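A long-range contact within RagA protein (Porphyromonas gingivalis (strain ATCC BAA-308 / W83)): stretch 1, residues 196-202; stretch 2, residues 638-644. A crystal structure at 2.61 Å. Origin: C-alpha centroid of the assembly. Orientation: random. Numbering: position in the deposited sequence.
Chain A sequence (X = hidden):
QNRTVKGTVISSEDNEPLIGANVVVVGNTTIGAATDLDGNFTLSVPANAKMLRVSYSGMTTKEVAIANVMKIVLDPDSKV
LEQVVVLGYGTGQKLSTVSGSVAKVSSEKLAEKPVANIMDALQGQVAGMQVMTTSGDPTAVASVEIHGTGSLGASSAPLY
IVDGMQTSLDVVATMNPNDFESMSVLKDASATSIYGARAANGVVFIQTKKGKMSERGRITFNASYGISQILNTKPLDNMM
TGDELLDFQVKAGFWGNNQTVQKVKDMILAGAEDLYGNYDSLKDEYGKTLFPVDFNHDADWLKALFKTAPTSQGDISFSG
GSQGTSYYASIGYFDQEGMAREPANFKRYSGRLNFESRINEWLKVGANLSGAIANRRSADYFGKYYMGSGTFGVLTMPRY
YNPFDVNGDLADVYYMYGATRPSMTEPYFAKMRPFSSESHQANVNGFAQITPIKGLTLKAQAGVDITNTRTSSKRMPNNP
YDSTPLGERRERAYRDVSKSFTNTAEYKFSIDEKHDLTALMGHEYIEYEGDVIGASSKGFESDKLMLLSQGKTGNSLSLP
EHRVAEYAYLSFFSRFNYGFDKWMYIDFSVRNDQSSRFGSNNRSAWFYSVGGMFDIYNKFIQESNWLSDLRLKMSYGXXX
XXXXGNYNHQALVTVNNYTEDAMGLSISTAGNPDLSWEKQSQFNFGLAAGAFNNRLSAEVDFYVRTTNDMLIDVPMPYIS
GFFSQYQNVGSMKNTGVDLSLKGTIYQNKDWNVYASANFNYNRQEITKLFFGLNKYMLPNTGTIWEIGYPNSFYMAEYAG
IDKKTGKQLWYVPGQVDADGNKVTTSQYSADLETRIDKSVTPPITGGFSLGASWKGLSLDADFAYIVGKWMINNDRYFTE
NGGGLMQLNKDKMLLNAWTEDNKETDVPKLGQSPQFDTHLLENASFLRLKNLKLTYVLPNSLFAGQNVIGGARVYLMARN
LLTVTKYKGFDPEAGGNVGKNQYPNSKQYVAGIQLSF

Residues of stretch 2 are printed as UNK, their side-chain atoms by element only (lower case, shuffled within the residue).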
# COMPACT_ATOMS: atom_id res chain seq x y z
N GLY A 196 -20.06 -17.57 23.32
CA GLY A 196 -21.09 -17.58 22.30
C GLY A 196 -20.82 -17.18 20.86
O GLY A 196 -21.75 -16.76 20.17
N ALA A 197 -19.60 -17.28 20.37
CA ALA A 197 -19.55 -17.13 18.92
C ALA A 197 -19.81 -18.48 18.27
O ALA A 197 -20.48 -18.56 17.23
CB ALA A 197 -18.20 -16.55 18.47
N ARG A 198 -19.32 -19.52 18.93
CA ARG A 198 -19.40 -20.89 18.46
C ARG A 198 -19.06 -21.85 19.59
O ARG A 198 -18.26 -22.77 19.41
CB ARG A 198 -18.49 -21.08 17.25
CG ARG A 198 -17.09 -20.53 17.40
CD ARG A 198 -16.15 -21.24 16.46
NE ARG A 198 -14.74 -21.14 16.82
CZ ARG A 198 -13.97 -20.10 16.54
NH1 ARG A 198 -14.48 -19.05 15.91
NH2 ARG A 198 -12.69 -20.09 16.91
N ALA A 199 -19.67 -21.65 20.76
CA ALA A 199 -19.61 -22.65 21.83
C ALA A 199 -20.00 -24.03 21.34
O ALA A 199 -19.57 -25.03 21.93
CB ALA A 199 -20.53 -22.28 22.99
N ALA A 200 -20.81 -24.10 20.29
CA ALA A 200 -21.21 -25.37 19.72
C ALA A 200 -20.01 -26.25 19.37
O ALA A 200 -20.17 -27.47 19.26
CB ALA A 200 -22.06 -25.11 18.48
N ASN A 201 -18.83 -25.66 19.18
CA ASN A 201 -17.64 -26.42 18.82
C ASN A 201 -16.73 -26.70 20.01
O ASN A 201 -15.66 -27.31 19.83
CB ASN A 201 -16.85 -25.68 17.74
CG ASN A 201 -17.64 -25.50 16.48
OD1 ASN A 201 -18.60 -26.22 16.21
ND2 ASN A 201 -17.23 -24.52 15.68
N GLY A 202 -17.14 -26.31 21.20
CA GLY A 202 -16.31 -26.43 22.37
C GLY A 202 -15.53 -25.15 22.62
O GLY A 202 -15.49 -24.23 21.80
N UNK A 638 -28.49 -25.85 24.53
CA UNK A 638 -28.39 -25.41 23.15
C UNK A 638 -27.26 -24.40 23.03
O UNK A 638 -26.97 -23.64 23.97
c UNK A 638 -29.69 -24.77 22.67
o UNK A 638 -30.10 -23.76 23.60
c UNK A 638 -30.75 -25.82 22.57
N UNK A 639 -26.64 -24.39 21.86
CA UNK A 639 -25.49 -23.54 21.58
C UNK A 639 -25.58 -23.12 20.12
O UNK A 639 -26.08 -23.87 19.27
o UNK A 639 -24.10 -25.40 20.95
c UNK A 639 -24.17 -24.26 21.82
c UNK A 639 -24.02 -24.72 23.28
N UNK A 640 -25.08 -21.94 19.84
CA UNK A 640 -25.06 -21.44 18.48
C UNK A 640 -23.72 -21.67 17.81
O UNK A 640 -22.70 -21.87 18.47
N UNK A 641 -23.76 -21.65 16.48
CA UNK A 641 -22.57 -21.67 15.65
C UNK A 641 -22.80 -20.68 14.53
O UNK A 641 -23.85 -20.71 13.88
c UNK A 641 -22.28 -23.08 15.10
o UNK A 641 -20.20 -22.15 14.28
n UNK A 641 -20.69 -24.23 13.65
c UNK A 641 -20.96 -23.12 14.30
N UNK A 642 -21.82 -19.80 14.30
CA UNK A 642 -21.95 -18.78 13.27
C UNK A 642 -20.63 -18.53 12.56
O UNK A 642 -20.48 -17.50 11.88
c UNK A 642 -22.46 -17.47 13.84
o UNK A 642 -21.77 -17.19 15.04
N UNK A 643 -19.66 -19.43 12.73
CA UNK A 643 -18.37 -19.28 12.07
C UNK A 643 -18.56 -19.48 10.58
O UNK A 643 -18.29 -20.54 10.02
o UNK A 643 -16.50 -17.49 14.60
c UNK A 643 -16.24 -18.23 13.62
o UNK A 643 -15.75 -17.81 12.53
c UNK A 643 -16.53 -19.69 13.76
c UNK A 643 -17.35 -20.25 12.63
N UNK A 644 -19.02 -18.44 9.91
CA UNK A 644 -19.04 -18.39 8.46
C UNK A 644 -18.47 -17.05 8.01
O UNK A 644 -18.01 -16.25 8.83
c UNK A 644 -21.00 -19.94 8.35
c UNK A 644 -22.74 -17.44 7.81
c UNK A 644 -21.34 -17.44 8.41
c UNK A 644 -20.46 -18.59 7.91

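Position 638 carries three side-chain atoms, a first carbon bearing one oxygen and one carbon. That fork of unlike atoms identifies Thr638, which lies on the strand but out of reach of stretch 1.

Position 639 has the same composition and the same fork at its first carbon, but its CA-to-CB bond points toward stretch 1. Its oxygen lies 3.1 Å from Ala200 CA and 3.2 Å from Ala200 CB, and its terminal carbon comes within 4.3 Å of Ala199 CB. This is Thr639, whose OG1 and CG2 both pack against small alanines.

Position 640 has no side-chain atoms and is therefore Gly640. Its contribution is made by the backbone: the carbonyl O accepts a weak hydrogen bond from Ala200 N at 3.4 Å and a CA-H...O contact from Arg198 CA, also at 3.4 Å, while Ala200 CB sits 3.3 Å from the same O.

At position 641 two carbons are followed by one oxygen and one nitrogen on the second, a short carboxamide. The oxygen is 3.6 Å from Arg198 CB, and the first carbon, CB, is 3.9 Å from Ala200 CB. The residue is Asn641; its OD1 also accepts a hydrogen bond of 3.2 Å from the backbone N of position 643, which ties the end of the strand to the loop that follows.

Position 642 shows one carbon and then one oxygen, the latter 2.9 Å from Ala197 O. A lone hydroxyl on an unbranched carbon defines Ser642. Its OG donates to Ala197 O, and its backbone N adds a weak bond of 3.5 Å to that same Ala197 O.

Position 643 has three carbons in a row, the third carrying two oxygens, one of them 2.9 Å from Arg198 NH1. A carboxylate at this length is Glu643, and the approach of OE2 to NH1 is a salt bridge, made at the edge of the guanidinium and near its plane.

Position 644 has four carbons, forked at the first with one arm two carbons long. It is Ile644, beyond the reach of stretch 1.

The contact joins residues at least 439 positions apart and buries 406 Å². Arg198 lies beside Asn641 and Ala200 beside Thr639, so the order of neighbours is reversed between the stretches. Close backbone approach at Gly640 is accompanied by weak polar contacts and alanine packing, whereas the shorter polar links, Ser642 OG to Ala197 O and Arg198 to Glu643, fasten the loop after the strand.

Stretch 2 (638-644) TTGNSEI
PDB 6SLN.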